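Local atomic coordinates of PR domain zinc finger protein 2 (Homo sapiens, PDB entry 2QPW), a protein that transfers methyl groups from S-adenosylmethionine to a specific lysine of histone H3 through its PR (SET-related) domain, and may also act as a DNA-binding transcription factor. Residues 25-28 / 32-35; 75-80 / 114-119. All coordinates share one frame; numbering follows the deposited sequence.

The two contacts lie on opposite sides of the centre of this PR-domain chain and do not touch: their centres are about 20 Å apart and their nearest atoms about 10 Å. Both segments of contact 1 precede those of contact 2 in the sequence. Contact 1 (25-28 / 32-35) is local, folding the loop after helix 21-25 onto the first strand of a two-stranded hairpin. Contact 2 (75-80 / 114-119) joins distant parts of the sequence, bringing the edge strand of a three-stranded sheet against a strand of the mixed four-stranded sheet. Neither pair of segments is joined by direct hydrogen bonds; contact 1 is apolar, whereas contact 2 combines a CH-pi contact with water bridges.

Contact 1 (25-28 / 32-35)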
# COMPACT_ATOMS: atom_id res chain seq x y z
N ARG A 25 13.59 -8.46 3.65
CA ARG A 25 14.23 -9.47 2.79
C ARG A 25 13.40 -9.84 1.58
O ARG A 25 13.90 -10.42 0.60
CB ARG A 25 14.59 -10.75 3.57
CG ARG A 25 15.57 -10.56 4.71
CD ARG A 25 16.14 -11.95 5.16
NE ARG A 25 15.05 -12.84 5.58
CZ ARG A 25 14.66 -13.05 6.84
NH1 ARG A 25 15.26 -12.47 7.87
NH2 ARG A 25 13.61 -13.84 7.05
N GLY A 26 12.10 -9.53 1.66
CA GLY A 26 11.16 -9.91 0.64
C GLY A 26 10.94 -9.00 -0.56
O GLY A 26 10.19 -9.39 -1.46
N LEU A 27 11.55 -7.80 -0.60
CA LEU A 27 11.29 -6.83 -1.67
C LEU A 27 11.92 -7.29 -3.01
O LEU A 27 13.01 -7.91 -3.01
CB LEU A 27 11.89 -5.46 -1.29
CG LEU A 27 11.24 -4.47 -0.30
CD1 LEU A 27 11.14 -5.04 1.11
CD2 LEU A 27 12.00 -3.16 -0.28
N PRO A 28 11.25 -7.00 -4.15
CA PRO A 28 11.94 -7.19 -5.42
C PRO A 28 12.90 -6.02 -5.69
O PRO A 28 12.85 -5.01 -5.00
CB PRO A 28 10.78 -7.16 -6.44
CG PRO A 28 9.78 -6.20 -5.80
CD PRO A 28 9.85 -6.54 -4.33
N ARG A 32 12.34 -0.06 -2.90
CA ARG A 32 13.03 -0.02 -1.59
C ARG A 32 12.12 0.65 -0.57
O ARG A 32 11.23 1.44 -0.95
CB ARG A 32 14.35 0.78 -1.68
CG ARG A 32 14.19 2.29 -1.87
CD ARG A 32 15.54 3.04 -1.63
NE ARG A 32 16.52 2.68 -2.66
CZ ARG A 32 17.56 1.86 -2.48
NH1 ARG A 32 17.79 1.30 -1.28
NH2 ARG A 32 18.38 1.60 -3.48
N LEU A 33 12.33 0.36 0.72
CA LEU A 33 11.62 1.07 1.81
C LEU A 33 12.41 2.29 2.28
O LEU A 33 13.64 2.22 2.46
CB LEU A 33 11.39 0.11 3.00
CG LEU A 33 10.59 -1.17 2.72
CD1 LEU A 33 10.25 -1.83 4.06
CD2 LEU A 33 9.29 -0.86 1.97
N PHE A 34 11.71 3.41 2.51
CA PHE A 34 12.35 4.67 2.87
C PHE A 34 11.25 5.60 3.36
O PHE A 34 10.12 5.49 2.88
CB PHE A 34 13.08 5.30 1.64
CG PHE A 34 14.14 6.31 2.02
CD1 PHE A 34 15.33 5.90 2.61
CD2 PHE A 34 13.90 7.66 1.86
CE1 PHE A 34 16.27 6.82 3.01
CE2 PHE A 34 14.86 8.60 2.24
CZ PHE A 34 16.03 8.17 2.83
N PRO A 35 11.55 6.51 4.34
CA PRO A 35 10.48 7.44 4.79
C PRO A 35 9.60 8.04 3.66
O PRO A 35 10.12 8.45 2.60
CB PRO A 35 11.28 8.53 5.53
CG PRO A 35 12.41 7.79 6.14
CD PRO A 35 12.80 6.70 5.13
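The flat peptide group joining R32 to L33 is met by L27, whose CD2 methyl stands off one side of the peptide plane, nearer the CA and N margin than the carbonyl oxygen. CD2 of L27 lies 3.6 Å from CA of R32 and 3.7 Å from the backbone N of L33. Further along the strand, the F34 ring has CD of P35, its own neighbour in sequence, 3.4 Å above one face and offset toward the rim.

The same L27 methyl also reaches the L33 side chain, with CD2 of L27 3.9 Å from the branch carbon CG of L33. The reach comes from the second torsion of L27 (chi2 63°), which leaves CD2 extended away from CA while CD1 folds back. The R32 side chain starts out away from the loop, and the methyl meets its CA instead.

W99 packs on L27 and P28, while L16, I43 and V45 surround L33. Strand 31-35 is paired with strand 43-47 through backbone hydrogen bonds between R32 and W46 and between F34 and G44, so L27 rests on one strand of a hairpin. With no hydrogen bond between the two segments, their mutual attraction is dispersive and apolar, carried by a single leucine methyl set against exposed R32 and buried L33 near the start of the strand.

Contact 2 (75-80 / 114-119); sequences YMWEVY and LFPLEI
Two β-sheets of the SET-related PR domain face each other where strand 76-81, an edge of the three-stranded sheet, passes strand 104-119 of the mixed sheet. W77 and P116 make the apolar half of this junction. Their side chains cross at about a right angle, and CB of P116 lies 4.1 Å from the centroid of the W77 six-membered ring, 29° off its normal, in an off-centre CH-pi contact. CG of P116 comes 3.7 Å from CH2 of W77, an oblique approach at the far end of the indole. The ring is further fixed by a hydrogen bond from NE1 of W77 to OH of Y125, and it joins F60 and W105 in an aromatic cluster.

Two residues on, the backbones remain too widely separated to pair: CA of V79 and CA of E118 are 8.3 Å apart. E118 spans much of this gap with an extended chain (chi1 -171°, chi2 -176°), bringing OE1 of E118 to 4.2 Å from CG1 of V79. Water then completes the crossing. One molecule donates both to O of E78, at 2.7 Å, and to OE1 of E118, at 2.9 Å. A second accepts from N of Y80, though its very short approach to OE1 is doubtful. On the other carboxylate oxygen, a third water donates to O of Y80 and to OE2 of E118, the latter at 2.7 Å.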
# COMPACT_ATOMS: atom_id res chain seq x y z
N TYR A 75 -4.43 0.25 6.51
CA TYR A 75 -3.58 -0.93 6.36
C TYR A 75 -4.40 -2.22 6.05
O TYR A 75 -3.99 -3.31 6.45
CB TYR A 75 -2.75 -1.10 7.65
CG TYR A 75 -1.76 0.02 7.90
CD1 TYR A 75 -0.66 0.18 7.04
CD2 TYR A 75 -1.90 0.90 8.98
CE1 TYR A 75 0.29 1.17 7.26
CE2 TYR A 75 -0.92 1.94 9.19
CZ TYR A 75 0.16 2.04 8.31
OH TYR A 75 1.17 3.00 8.47
N MET A 76 -5.52 -2.07 5.31
CA MET A 76 -6.45 -3.19 5.05
C MET A 76 -7.17 -3.09 3.70
O MET A 76 -7.35 -1.99 3.16
CB MET A 76 -7.50 -3.29 6.18
CG MET A 76 -8.69 -2.29 6.09
SD MET A 76 -10.17 -2.98 5.21
CE MET A 76 -11.37 -1.69 5.41
N TRP A 77 -7.59 -4.25 3.19
CA TRP A 77 -8.48 -4.36 2.02
C TRP A 77 -9.64 -5.31 2.37
O TRP A 77 -9.50 -6.18 3.24
CB TRP A 77 -7.73 -4.90 0.78
CG TRP A 77 -6.74 -3.86 0.23
CD1 TRP A 77 -5.40 -3.75 0.54
CD2 TRP A 77 -7.03 -2.83 -0.72
NE1 TRP A 77 -4.85 -2.67 -0.14
CE2 TRP A 77 -5.82 -2.10 -0.92
CE3 TRP A 77 -8.19 -2.42 -1.40
CZ2 TRP A 77 -5.74 -0.99 -1.80
CZ3 TRP A 77 -8.12 -1.30 -2.28
CH2 TRP A 77 -6.89 -0.58 -2.43
N GLU A 78 -10.75 -5.18 1.65
CA GLU A 78 -11.89 -6.11 1.86
C GLU A 78 -12.00 -7.11 0.72
O GLU A 78 -11.93 -6.73 -0.46
CB GLU A 78 -13.19 -5.29 2.05
CG GLU A 78 -13.09 -4.41 3.32
CD GLU A 78 -14.30 -3.53 3.55
OE1 GLU A 78 -15.35 -4.08 3.95
OE2 GLU A 78 -14.18 -2.28 3.39
N VAL A 79 -12.15 -8.40 1.07
CA VAL A 79 -12.17 -9.47 0.07
C VAL A 79 -13.25 -10.45 0.50
O VAL A 79 -13.34 -10.77 1.68
CB VAL A 79 -10.81 -10.24 0.00
CG1 VAL A 79 -10.91 -11.43 -0.95
CG2 VAL A 79 -9.67 -9.26 -0.44
N TYR A 80 -14.05 -10.91 -0.45
CA TYR A 80 -15.18 -11.83 -0.18
C TYR A 80 -14.71 -13.27 -0.23
O TYR A 80 -14.03 -13.67 -1.20
CB TYR A 80 -16.27 -11.64 -1.25
CG TYR A 80 -17.44 -12.61 -1.13
CD1 TYR A 80 -18.42 -12.41 -0.16
CD2 TYR A 80 -17.53 -13.74 -1.95
CE1 TYR A 80 -19.50 -13.29 -0.01
CE2 TYR A 80 -18.64 -14.65 -1.82
CZ TYR A 80 -19.60 -14.40 -0.85
OH TYR A 80 -20.68 -15.27 -0.70
N LEU A 114 -0.52 3.42 -8.64
CA LEU A 114 -0.88 1.99 -8.45
C LEU A 114 -2.39 1.87 -8.31
O LEU A 114 -3.01 2.77 -7.72
CB LEU A 114 -0.24 1.39 -7.17
CG LEU A 114 1.31 1.22 -7.18
CD1 LEU A 114 1.78 0.79 -5.77
CD2 LEU A 114 1.84 0.19 -8.19
N PHE A 115 -2.97 0.78 -8.83
CA PHE A 115 -4.41 0.48 -8.61
C PHE A 115 -4.57 -0.98 -8.18
O PHE A 115 -3.72 -1.83 -8.52
CB PHE A 115 -5.28 0.76 -9.85
CG PHE A 115 -4.99 -0.13 -11.06
CD1 PHE A 115 -5.71 -1.31 -11.27
CD2 PHE A 115 -4.02 0.26 -12.01
CE1 PHE A 115 -5.46 -2.11 -12.41
CE2 PHE A 115 -3.77 -0.54 -13.14
CZ PHE A 115 -4.49 -1.73 -13.33
N PRO A 116 -5.66 -1.28 -7.42
CA PRO A 116 -5.84 -2.66 -6.91
C PRO A 116 -6.57 -3.57 -7.92
O PRO A 116 -7.43 -3.12 -8.67
CB PRO A 116 -6.68 -2.44 -5.64
CG PRO A 116 -7.56 -1.28 -5.98
CD PRO A 116 -6.72 -0.38 -6.93
N LEU A 117 -6.21 -4.84 -7.91
CA LEU A 117 -6.97 -5.83 -8.68
C LEU A 117 -6.96 -7.18 -7.93
O LEU A 117 -5.97 -7.53 -7.27
CB LEU A 117 -6.44 -5.95 -10.09
CG LEU A 117 -5.18 -6.73 -10.34
CD1 LEU A 117 -5.14 -7.30 -11.78
CD2 LEU A 117 -3.96 -5.83 -10.09
N GLU A 118 -8.08 -7.88 -7.97
CA GLU A 118 -8.20 -9.13 -7.21
C GLU A 118 -7.91 -10.32 -8.12
O GLU A 118 -8.50 -10.40 -9.20
CB GLU A 118 -9.61 -9.26 -6.60
CG GLU A 118 -9.74 -10.40 -5.63
CD GLU A 118 -11.15 -10.58 -5.11
OE1 GLU A 118 -11.75 -9.57 -4.63
OE2 GLU A 118 -11.64 -11.74 -5.14
N ILE A 119 -7.01 -11.21 -7.68
CA ILE A 119 -6.71 -12.47 -8.39
C ILE A 119 -6.60 -13.60 -7.36
O ILE A 119 -5.87 -13.46 -6.35
CB ILE A 119 -5.33 -12.43 -9.13
CG1 ILE A 119 -5.19 -11.18 -10.01
CG2 ILE A 119 -5.15 -13.71 -9.98
CD1 ILE A 119 -3.78 -10.93 -10.50
O HOH W 1 -11.97 -7.13 -3.12
O HOH W 2 -13.76 -9.94 -3.31
O HOH W 3 -13.38 -13.07 -3.56